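Local coordinates for endo-beta-1,2-glucanase (Talaromyces funiculosus, PDB 6IMV), which hydrolyses internal beta-1,2-glucosidic bonds in beta-1,2-glucans, acting as an endo-type glycoside hydrolase, and is captured here with sophorose, at residues A[401-406]-A[487-492]; A[125-130]-A[139-144]; A[257-262]-A[267-272]. All blocks are in the same frame, centred on the assembly; numbering follows the deposited sequence.

Contact 1: residues A[401-406]-A[487-492]; sequences WRNMAI and CLPQET
The side-chain amide of N403 lies against the ring of P489 and reaches past it to the backbone of E491. The two side chains run past one another, pointing opposite ways. CB of P489 sits over the flat amide, 3.5 Å from CG of N403. CG of P489 lies beside CB of N403, at 3.8 Å. With chi1 at -158°, N403 holds its amide out from the helix toward the loop. From this place ND2 of N403 donates to the backbone O of E491 at 2.8 Å. The oxygen lies 15° out of the amide plane, while the donor falls in the plane of the carbonyl. ND2 also donates to P341 O. T492 touches more loosely, its CG2 4.2 Å from OD1 of N403. Earlier in the same loop, C487 is joined to C333 of helix 318-337 by a disulfide, and its O accepts a hydrogen bond from W400. The chemistry is that of an amide on a helix donating N-H bonds to loop carbonyls. One buried ND2 joins E491 and P341, which lie in two different loops, and P489 packs on the amide face. This is consistent with the loop being held to the helix by side-chain to backbone bonding.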
loop_
_atom_site.group_PDB
_atom_site.type_symbol
_atom_site.label_atom_id
_atom_site.label_comp_id
_atom_site.label_asym_id
_atom_site.label_seq_id
_atom_site.Cartn_x
_atom_site.Cartn_y
_atom_site.Cartn_z
ATOM N N TRP A 401 -4.406 1.142 16.145
ATOM C CA TRP A 401 -4.772 -0.141 15.566
ATOM C C TRP A 401 -5.638 -0.942 16.555
ATOM O O TRP A 401 -6.714 -1.425 16.200
ATOM C CB TRP A 401 -3.508 -0.910 15.167
ATOM C CG TRP A 401 -3.750 -2.124 14.326
ATOM C CD1 TRP A 401 -3.674 -2.209 12.965
ATOM C CD2 TRP A 401 -4.055 -3.453 14.793
ATOM N NE1 TRP A 401 -3.903 -3.496 12.558
ATOM C CE2 TRP A 401 -4.152 -4.278 13.654
ATOM C CE3 TRP A 401 -4.270 -4.022 16.053
ATOM C CZ2 TRP A 401 -4.461 -5.635 13.745
ATOM C CZ3 TRP A 401 -4.561 -5.366 16.140
ATOM C CH2 TRP A 401 -4.657 -6.160 15.002
ATOM N N ARG A 402 -5.155 -1.072 17.794
ATOM C CA ARG A 402 -5.832 -1.809 18.854
ATOM C C ARG A 402 -7.233 -1.223 19.077
ATOM O O ARG A 402 -8.227 -1.963 19.135
ATOM C CB ARG A 402 -5.017 -1.767 20.153
ATOM C CG ARG A 402 -5.738 -2.368 21.353
ATOM C CD ARG A 402 -4.951 -2.279 22.649
ATOM N NE ARG A 402 -5.792 -2.550 23.807
ATOM C CZ ARG A 402 -6.752 -1.746 24.262
ATOM N NH1 ARG A 402 -6.882 -0.521 23.782
ATOM N NH2 ARG A 402 -7.600 -2.188 25.182
ATOM N N ASN A 403 -7.299 0.105 19.206
ATOM C CA ASN A 403 -8.546 0.823 19.492
ATOM C C ASN A 403 -9.632 0.433 18.475
ATOM O O ASN A 403 -10.776 0.140 18.845
ATOM C CB ASN A 403 -8.342 2.341 19.542
ATOM C CG ASN A 403 -9.434 3.038 20.328
ATOM O OD1 ASN A 403 -9.504 2.894 21.540
ATOM N ND2 ASN A 403 -10.290 3.787 19.652
ATOM N N MET A 404 -9.265 0.398 17.197
ATOM C CA MET A 404 -10.190 0.002 16.140
ATOM C C MET A 404 -10.436 -1.516 16.167
ATOM O O MET A 404 -11.580 -1.945 16.038
ATOM C CB MET A 404 -9.652 0.447 14.781
ATOM C CG MET A 404 -9.665 1.958 14.624
ATOM S SD MET A 404 -9.060 2.504 13.017
ATOM C CE MET A 404 -7.350 2.886 13.396
ATOM N N ALA A 405 -9.383 -2.315 16.389
ATOM C CA ALA A 405 -9.451 -3.792 16.374
ATOM C C ALA A 405 -10.359 -4.336 17.485
ATOM O O ALA A 405 -10.949 -5.401 17.350
ATOM C CB ALA A 405 -8.067 -4.382 16.503
ATOM N N ILE A 406 -10.469 -3.590 18.582
ATOM C CA ILE A 406 -11.314 -3.972 19.716
ATOM C C ILE A 406 -12.803 -3.753 19.410
ATOM O O ILE A 406 -13.658 -4.343 20.067
ATOM C CB ILE A 406 -10.832 -3.220 20.967
ATOM C CG1 ILE A 406 -9.557 -3.883 21.474
ATOM C CG2 ILE A 406 -11.893 -3.153 22.047
ATOM C CD1 ILE A 406 -8.859 -3.092 22.519
ATOM N N CYS A 487 -1.011 12.075 19.301
ATOM C CA CYS A 487 -2.130 11.862 20.207
ATOM C C CYS A 487 -2.461 10.368 20.262
ATOM O O CYS A 487 -2.247 9.635 19.289
ATOM C CB CYS A 487 -3.339 12.689 19.777
ATOM S SG CYS A 487 -3.100 14.473 20.020
ATOM N N LEU A 488 -2.966 9.934 21.418
ATOM C CA LEU A 488 -3.436 8.579 21.644
ATOM C C LEU A 488 -4.964 8.580 21.570
ATOM O O LEU A 488 -5.595 9.607 21.818
ATOM C CB LEU A 488 -2.953 8.095 23.021
ATOM C CG LEU A 488 -1.521 7.554 23.109
ATOM C CD1 LEU A 488 -1.291 6.390 22.165
ATOM C CD2 LEU A 488 -0.494 8.643 22.844
ATOM N N PRO A 489 -5.602 7.436 21.236
ATOM C CA PRO A 489 -7.061 7.344 21.192
ATOM C C PRO A 489 -7.725 7.770 22.512
ATOM O O PRO A 489 -7.243 7.414 23.564
ATOM C CB PRO A 489 -7.375 5.859 20.956
ATOM C CG PRO A 489 -6.063 5.227 20.508
ATOM C CD PRO A 489 -4.942 6.160 20.921
ATOM N N GLN A 490 -8.818 8.534 22.421
ATOM C CA GLN A 490 -9.524 9.037 23.607
ATOM C C GLN A 490 -10.980 8.545 23.639
ATOM O O GLN A 490 -11.681 8.794 24.608
ATOM C CB GLN A 490 -9.496 10.567 23.647
ATOM C CG GLN A 490 -8.113 11.185 23.591
ATOM C CD GLN A 490 -7.286 10.845 24.799
ATOM O OE1 GLN A 490 -7.793 10.815 25.913
ATOM N NE2 GLN A 490 -6.006 10.573 24.585
ATOM N N GLU A 491 -11.433 7.886 22.570
ATOM C CA GLU A 491 -12.777 7.334 22.464
ATOM C C GLU A 491 -12.654 5.880 21.987
ATOM O O GLU A 491 -11.735 5.549 21.222
ATOM C CB GLU A 491 -13.617 8.140 21.464
ATOM C CG GLU A 491 -14.094 9.491 21.975
ATOM C CD GLU A 491 -13.093 10.641 21.938
ATOM O OE1 GLU A 491 -12.188 10.648 21.072
ATOM O OE2 GLU A 491 -13.231 11.546 22.786
ATOM N N THR A 492 -13.591 5.033 22.419
ATOM C CA THR A 492 -13.702 3.662 21.931
ATOM C C THR A 492 -14.778 3.585 20.837
ATOM O O THR A 492 -15.642 4.457 20.731
ATOM C CB THR A 492 -14.003 2.693 23.081
ATOM O OG1 THR A 492 -15.186 3.150 23.736
ATOM C CG2 THR A 492 -12.860 2.599 24.069
#

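Contact 2: residues A[125-130]-A[139-144]; sequences QTYLRF and GFLPWF. With BGC (beta-D-glucopyranose), chain D.
The chain that carries L141 and P142 passes the helix of Y127 and F130 at a distance, with the CA atoms of Y127 and G139 8.0 Å apart, so side chains bridge the gap. L141 divides its two methyl groups between two aromatic rings. CD1 sits over one face of Y127, 4.0 Å from the ring centroid and 25° off the normal, in a CH-pi contact. It is displaced toward the hydroxyl end, with CZ of Y127 the nearest atom. The other methyl, CD2, lies 3.8 Å from CD2 of F130. A chi1 of 180° swings the F130 ring away from the helix backbone toward the loop. Its far end meets P142, where CZ is 3.5 Å from CD of the proline. The carbonyl O of F140 comes to the edge of the same ring. Helix 163-182 touches Y127 and L141, and helix 186-210 covers F140, in keeping with the alpha/alpha barrel known for this enzyme family. The chain then enters strand 144-145. The hydroxyl of Y127 is taken by E83. Next to P142 in sequence, W143 turns to the sugar-binding pocket. Its NE1 donates to O4 of the bound glucose at 3.0 Å, nearly straight at 176°. D165 also bonds this glucose. CZ2 of W143 lies 3.4 Å from O3 of the sugar, and the indole of W157 meets the W143 ring.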
loop_
_atom_site.group_PDB
_atom_site.type_symbol
_atom_site.label_atom_id
_atom_site.label_comp_id
_atom_site.label_asym_id
_atom_site.label_seq_id
_atom_site.Cartn_x
_atom_site.Cartn_y
_atom_site.Cartn_z
ATOM N N GLN A 125 6.234 -16.843 -13.596
ATOM C CA GLN A 125 5.757 -17.679 -14.708
ATOM C C GLN A 125 4.419 -17.113 -15.226
ATOM O O GLN A 125 4.238 -16.949 -16.427
ATOM C CB GLN A 125 5.647 -19.146 -14.284
ATOM C CG GLN A 125 6.995 -19.796 -14.016
ATOM C CD GLN A 125 6.893 -21.238 -13.584
ATOM O OE1 GLN A 125 6.195 -22.044 -14.186
ATOM N NE2 GLN A 125 7.616 -21.581 -12.532
ATOM N N THR A 126 3.509 -16.777 -14.301
ATOM C CA THR A 126 2.186 -16.252 -14.629
ATOM C C THR A 126 2.291 -14.878 -15.309
ATOM O O THR A 126 1.594 -14.625 -16.313
ATOM C CB THR A 126 1.302 -16.185 -13.382
ATOM O OG1 THR A 126 1.305 -17.490 -12.786
ATOM C CG2 THR A 126 -0.106 -15.734 -13.698
ATOM N N TYR A 127 3.146 -13.996 -14.769
ATOM C CA TYR A 127 3.419 -12.681 -15.358
ATOM C C TYR A 127 3.840 -12.846 -16.825
ATOM O O TYR A 127 3.400 -12.089 -17.681
ATOM C CB TYR A 127 4.529 -11.941 -14.603
ATOM C CG TYR A 127 4.139 -11.167 -13.364
ATOM C CD1 TYR A 127 3.190 -11.635 -12.461
ATOM C CD2 TYR A 127 4.798 -9.991 -13.046
ATOM C CE1 TYR A 127 2.877 -10.923 -11.310
ATOM C CE2 TYR A 127 4.500 -9.267 -11.902
ATOM C CZ TYR A 127 3.538 -9.736 -11.027
ATOM O OH TYR A 127 3.263 -9.014 -9.906
ATOM N N LEU A 128 4.709 -13.833 -17.092
ATOM C CA LEU A 128 5.308 -14.019 -18.414
ATOM C C LEU A 128 4.279 -14.599 -19.404
ATOM O O LEU A 128 4.274 -14.197 -20.568
ATOM C CB LEU A 128 6.552 -14.912 -18.298
ATOM C CG LEU A 128 7.752 -14.313 -17.554
ATOM C CD1 LEU A 128 8.992 -15.179 -17.717
ATOM C CD2 LEU A 128 8.071 -12.895 -18.001
ATOM N N ARG A 129 3.410 -15.510 -18.950
ATOM C CA ARG A 129 2.298 -16.036 -19.767
ATOM C C ARG A 129 1.337 -14.894 -20.129
ATOM O O ARG A 129 0.822 -14.829 -21.249
ATOM C CB ARG A 129 1.536 -17.152 -19.039
ATOM C CG ARG A 129 2.312 -18.451 -18.861
ATOM C CD ARG A 129 1.410 -19.619 -18.459
ATOM N NE ARG A 129 0.578 -19.365 -17.281
ATOM C CZ ARG A 129 0.982 -19.487 -16.013
ATOM N NH1 ARG A 129 2.226 -19.856 -15.738
ATOM N NH2 ARG A 129 0.133 -19.258 -15.023
ATOM N N PHE A 130 1.093 -13.990 -19.176
ATOM C CA PHE A 130 0.231 -12.834 -19.410
ATOM C C PHE A 130 0.839 -11.920 -20.481
ATOM O O PHE A 130 0.133 -11.429 -21.362
ATOM C CB PHE A 130 0.001 -12.035 -18.125
ATOM C CG PHE A 130 -0.883 -10.832 -18.332
ATOM C CD1 PHE A 130 -2.252 -10.979 -18.471
ATOM C CD2 PHE A 130 -0.339 -9.557 -18.425
ATOM C CE1 PHE A 130 -3.065 -9.872 -18.683
ATOM C CE2 PHE A 130 -1.152 -8.452 -18.636
ATOM C CZ PHE A 130 -2.513 -8.612 -18.759
ATOM N N GLY A 139 4.472 -5.297 -20.568
ATOM C CA GLY A 139 5.050 -5.899 -19.363
ATOM C C GLY A 139 4.462 -5.356 -18.064
ATOM O O GLY A 139 4.851 -5.793 -16.972
ATOM N N PHE A 140 3.517 -4.420 -18.181
ATOM C CA PHE A 140 2.763 -3.868 -17.074
ATOM C C PHE A 140 1.487 -4.688 -16.883
ATOM O O PHE A 140 1.114 -5.475 -17.763
ATOM C CB PHE A 140 2.421 -2.402 -17.354
ATOM C CG PHE A 140 3.625 -1.510 -17.502
ATOM C CD1 PHE A 140 4.302 -1.048 -16.384
ATOM C CD2 PHE A 140 4.089 -1.133 -18.753
ATOM C CE1 PHE A 140 5.402 -0.217 -16.513
ATOM C CE2 PHE A 140 5.191 -0.305 -18.879
ATOM C CZ PHE A 140 5.847 0.154 -17.759
ATOM N N LEU A 141 0.825 -4.491 -15.740
ATOM C CA LEU A 141 -0.390 -5.229 -15.412
ATOM C C LEU A 141 -1.571 -4.269 -15.296
ATOM O O LEU A 141 -1.502 -3.264 -14.586
ATOM C CB LEU A 141 -0.207 -5.977 -14.090
ATOM C CG LEU A 141 0.908 -7.020 -14.044
ATOM C CD1 LEU A 141 0.991 -7.629 -12.653
ATOM C CD2 LEU A 141 0.704 -8.101 -15.094
ATOM N N PRO A 142 -2.718 -4.599 -15.925
ATOM C CA PRO A 142 -3.978 -3.917 -15.663
ATOM C C PRO A 142 -4.563 -4.497 -14.368
ATOM O O PRO A 142 -3.928 -5.328 -13.754
ATOM C CB PRO A 142 -4.818 -4.330 -16.873
ATOM C CG PRO A 142 -4.390 -5.755 -17.108
ATOM C CD PRO A 142 -2.900 -5.748 -16.825
ATOM N N TRP A 143 -5.763 -4.074 -13.983
ATOM C CA TRP A 143 -6.576 -4.885 -13.066
ATOM C C TRP A 143 -6.892 -6.207 -13.775
ATOM O O TRP A 143 -7.235 -6.205 -14.956
ATOM C CB TRP A 143 -7.849 -4.149 -12.646
ATOM C CG TRP A 143 -7.612 -3.042 -11.670
ATOM C CD1 TRP A 143 -7.027 -1.837 -11.921
ATOM C CD2 TRP A 143 -7.968 -3.030 -10.275
ATOM N NE1 TRP A 143 -6.997 -1.078 -10.783
ATOM C CE2 TRP A 143 -7.561 -1.785 -9.757
ATOM C CE3 TRP A 143 -8.593 -3.945 -9.419
ATOM C CZ2 TRP A 143 -7.742 -1.441 -8.418
ATOM C CZ3 TRP A 143 -8.776 -3.602 -8.095
ATOM C CH2 TRP A 143 -8.354 -2.364 -7.605
ATOM N N PHE A 144 -6.729 -7.319 -13.062
ATOM C CA PHE A 144 -6.751 -8.649 -13.662
ATOM C C PHE A 144 -7.603 -9.604 -12.820
ATOM O O PHE A 144 -7.791 -9.403 -11.625
ATOM C CB PHE A 144 -5.333 -9.211 -13.808
ATOM C CG PHE A 144 -4.499 -9.185 -12.551
ATOM C CD1 PHE A 144 -4.660 -10.150 -11.564
ATOM C CD2 PHE A 144 -3.541 -8.204 -12.361
ATOM C CE1 PHE A 144 -3.892 -10.115 -10.409
ATOM C CE2 PHE A 144 -2.760 -8.182 -11.215
ATOM C CZ PHE A 144 -2.937 -9.138 -10.238
HETATM C C2 BGC D . -6.185 3.684 -7.593
HETATM C C3 BGC D . -5.661 2.569 -8.492
HETATM C C4 BGC D . -6.374 2.603 -9.838
HETATM C C5 BGC D . -6.194 3.994 -10.446
HETATM C C6 BGC D . -6.870 4.210 -11.781
HETATM C C1 BGC D . -6.070 5.018 -8.310
HETATM O O2 BGC D . -5.392 3.779 -6.417
HETATM O O3 BGC D . -5.854 1.290 -7.896
HETATM O O4 BGC D . -5.809 1.622 -10.693
HETATM O O5 BGC D . -6.720 4.979 -9.567
HETATM O O6 BGC D . -8.254 3.988 -11.636
#

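Contact 3: residues A[257-262]-A[267-272]; sequences WLQFFG and ADIEAL
Q259 lays its side-chain amide across the branch methyl of I269. CG2 of I269 stands almost directly above CD of Q259, at 3.6 Å. OE1 and NE2 of Q259 are only slightly farther from that methyl, so the methyl sits over one face of the amide. The amide arm of Q259 lies roughly perpendicular to the I269 side chain. Q259 gets there with chi1 at 166° and a chain that stays extended beyond CG. This carries the amide alongside the facing helix and not back over its own. CG of Q259 meets the same methyl at 3.9 Å. The longer arm of I269 takes a different course. Its CD1 turns to the backbone and comes within 4.0 Å of the carbonyl O of Q259.

One turn further along, L272 fills the next position. Its CD1 lies 4.4 Å from CB of Q259 and 4.5 Å from CB of L258, so this part of the contact is looser. L258 also packs on A206 and A207 of helix 186-210. The buried amide of Q259 has a polar partner just past the second segment: OE1 accepts a hydrogen bond from NE1 of W273. That bond would fix the rotation of the amide and keep its flat side against I269. T463 of helix 461-475 also touches Q259.

The axes of the two short helical pieces run 10.2 Å apart at closest. Their directions differ by 160°, which is close to antiparallel. A short turn joins the two helices. The arrangement is an antiparallel helical hairpin of two consecutive helices, with an amide embedded in its apolar seam. It is consistent with the kind of unit from which alpha/alpha barrels are built.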
loop_
_atom_site.group_PDB
_atom_site.type_symbol
_atom_site.label_atom_id
_atom_site.label_comp_id
_atom_site.label_asym_id
_atom_site.label_seq_id
_atom_site.Cartn_x
_atom_site.Cartn_y
_atom_site.Cartn_z
ATOM N N TRP A 257 10.287 6.013 -11.934
ATOM C CA TRP A 257 10.554 4.943 -12.875
ATOM C C TRP A 257 10.911 5.526 -14.250
ATOM O O TRP A 257 11.926 5.128 -14.852
ATOM C CB TRP A 257 9.384 3.960 -12.962
ATOM C CG TRP A 257 9.818 2.640 -13.514
ATOM C CD1 TRP A 257 9.596 2.144 -14.764
ATOM C CD2 TRP A 257 10.635 1.671 -12.836
ATOM N NE1 TRP A 257 10.185 0.914 -14.898
ATOM C CE2 TRP A 257 10.829 0.597 -13.729
ATOM C CE3 TRP A 257 11.194 1.600 -11.555
ATOM C CZ2 TRP A 257 11.564 -0.536 -13.374
ATOM C CZ3 TRP A 257 11.922 0.484 -11.205
ATOM C CH2 TRP A 257 12.105 -0.567 -12.107
ATOM N N LEU A 258 10.093 6.475 -14.726
ATOM C CA LEU A 258 10.330 7.155 -15.992
ATOM C C LEU A 258 11.660 7.910 -15.946
ATOM O O LEU A 258 12.450 7.816 -16.883
ATOM C CB LEU A 258 9.177 8.116 -16.302
ATOM C CG LEU A 258 7.924 7.479 -16.901
ATOM C CD1 LEU A 258 6.790 8.487 -16.963
ATOM C CD2 LEU A 258 8.218 6.915 -18.286
ATOM N N GLN A 259 11.896 8.662 -14.864
ATOM C CA GLN A 259 13.091 9.498 -14.782
ATOM C C GLN A 259 14.355 8.634 -14.868
ATOM O O GLN A 259 15.244 8.930 -15.652
ATOM C CB GLN A 259 13.135 10.318 -13.496
ATOM C CG GLN A 259 14.511 10.922 -13.244
ATOM C CD GLN A 259 14.494 12.028 -12.220
ATOM O OE1 GLN A 259 13.443 12.470 -11.778
ATOM N NE2 GLN A 259 15.676 12.500 -11.857
ATOM N N PHE A 260 14.453 7.605 -14.031
ATOM C CA PHE A 260 15.675 6.840 -13.934
ATOM C C PHE A 260 15.855 5.888 -15.122
ATOM O O PHE A 260 16.982 5.672 -15.525
ATOM C CB PHE A 260 15.739 6.069 -12.617
ATOM C CG PHE A 260 15.872 6.953 -11.406
ATOM C CD1 PHE A 260 16.838 7.946 -11.355
ATOM C CD2 PHE A 260 15.039 6.781 -10.311
ATOM C CE1 PHE A 260 16.965 8.748 -10.230
ATOM C CE2 PHE A 260 15.162 7.591 -9.192
ATOM C CZ PHE A 260 16.127 8.573 -9.150
ATOM N N PHE A 261 14.764 5.316 -15.650
ATOM C CA PHE A 261 14.868 4.147 -16.536
ATOM C C PHE A 261 14.159 4.314 -17.887
ATOM O O PHE A 261 14.292 3.439 -18.739
ATOM C CB PHE A 261 14.295 2.921 -15.826
ATOM C CG PHE A 261 14.989 2.608 -14.529
ATOM C CD1 PHE A 261 16.357 2.380 -14.505
ATOM C CD2 PHE A 261 14.274 2.524 -13.340
ATOM C CE1 PHE A 261 17.001 2.092 -13.312
ATOM C CE2 PHE A 261 14.917 2.238 -12.149
ATOM C CZ PHE A 261 16.280 2.027 -12.133
ATOM N N GLY A 262 13.418 5.404 -18.088
ATOM C CA GLY A 262 12.522 5.524 -19.220
ATOM C C GLY A 262 13.202 6.000 -20.501
ATOM O O GLY A 262 12.589 5.921 -21.556
ATOM N N ALA A 267 15.548 17.609 -20.396
ATOM C CA ALA A 267 14.458 18.572 -20.517
ATOM C C ALA A 267 13.128 17.946 -20.068
ATOM O O ALA A 267 12.314 18.607 -19.437
ATOM C CB ALA A 267 14.378 19.086 -21.933
ATOM N N ASP A 268 12.909 16.674 -20.419
ATOM C CA ASP A 268 11.675 15.965 -20.095
ATOM C C ASP A 268 11.621 15.635 -18.594
ATOM O O ASP A 268 10.546 15.685 -18.001
ATOM C CB ASP A 268 11.530 14.702 -20.943
ATOM C CG ASP A 268 10.965 14.979 -22.325
ATOM O OD1 ASP A 268 9.966 15.715 -22.419
ATOM O OD2 ASP A 268 11.537 14.480 -23.288
ATOM N N ILE A 269 12.776 15.278 -18.011
ATOM C CA ILE A 269 12.913 15.051 -16.565
ATOM C C ILE A 269 12.555 16.346 -15.822
ATOM O O ILE A 269 11.778 16.324 -14.865
ATOM C CB ILE A 269 14.321 14.523 -16.208
ATOM C CG1 ILE A 269 14.549 13.110 -16.760
ATOM C CG2 ILE A 269 14.565 14.575 -14.704
ATOM C CD1 ILE A 269 15.996 12.661 -16.749
ATOM N N GLU A 270 13.091 17.479 -16.283
ATOM C CA GLU A 270 12.781 18.766 -15.662
ATOM C C GLU A 270 11.278 19.050 -15.797
ATOM O O GLU A 270 10.654 19.536 -14.861
ATOM C CB GLU A 270 13.620 19.893 -16.268
ATOM C CG GLU A 270 13.842 21.040 -15.300
ATOM C CD GLU A 270 14.923 20.755 -14.269
ATOM O OE1 GLU A 270 15.948 20.136 -14.641
ATOM O OE2 GLU A 270 14.749 21.148 -13.096
ATOM N N ALA A 271 10.699 18.709 -16.954
ATOM C CA ALA A 271 9.262 18.929 -17.204
ATOM C C ALA A 271 8.401 18.065 -16.260
ATOM O O ALA A 271 7.352 18.519 -15.825
ATOM C CB ALA A 271 8.930 18.673 -18.660
ATOM N N LEU A 272 8.846 16.839 -15.941
ATOM C CA LEU A 272 8.131 15.980 -14.984
ATOM C C LEU A 272 7.906 16.742 -13.670
ATOM O O LEU A 272 6.797 16.801 -13.169
ATOM C CB LEU A 272 8.931 14.698 -14.711
ATOM C CG LEU A 272 8.945 13.644 -15.818
ATOM C CD1 LEU A 272 9.811 12.461 -15.400
ATOM C CD2 LEU A 272 7.538 13.174 -16.160
#

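In the fold
Contacts 2 and 3 are buried, while contact 1 is only partly so and includes an exposed residue. Contact 1 lies on the opposite side of the chain's centre from the other two, its centre about 40 Å from that of contact 2 and 43 Å from that of contact 3. Contacts 2 and 3 are neighbours, with nearest atoms about 5 Å apart, and share helices 163-182 and 186-210 as surroundings. The chemistry follows the place. Contact 1 rests on a side-chain to backbone hydrogen bond, contact 2 on aromatic and aliphatic packing, and contact 3 on aliphatic groups against an amide. Contact 2 alone includes a sugar-binding residue.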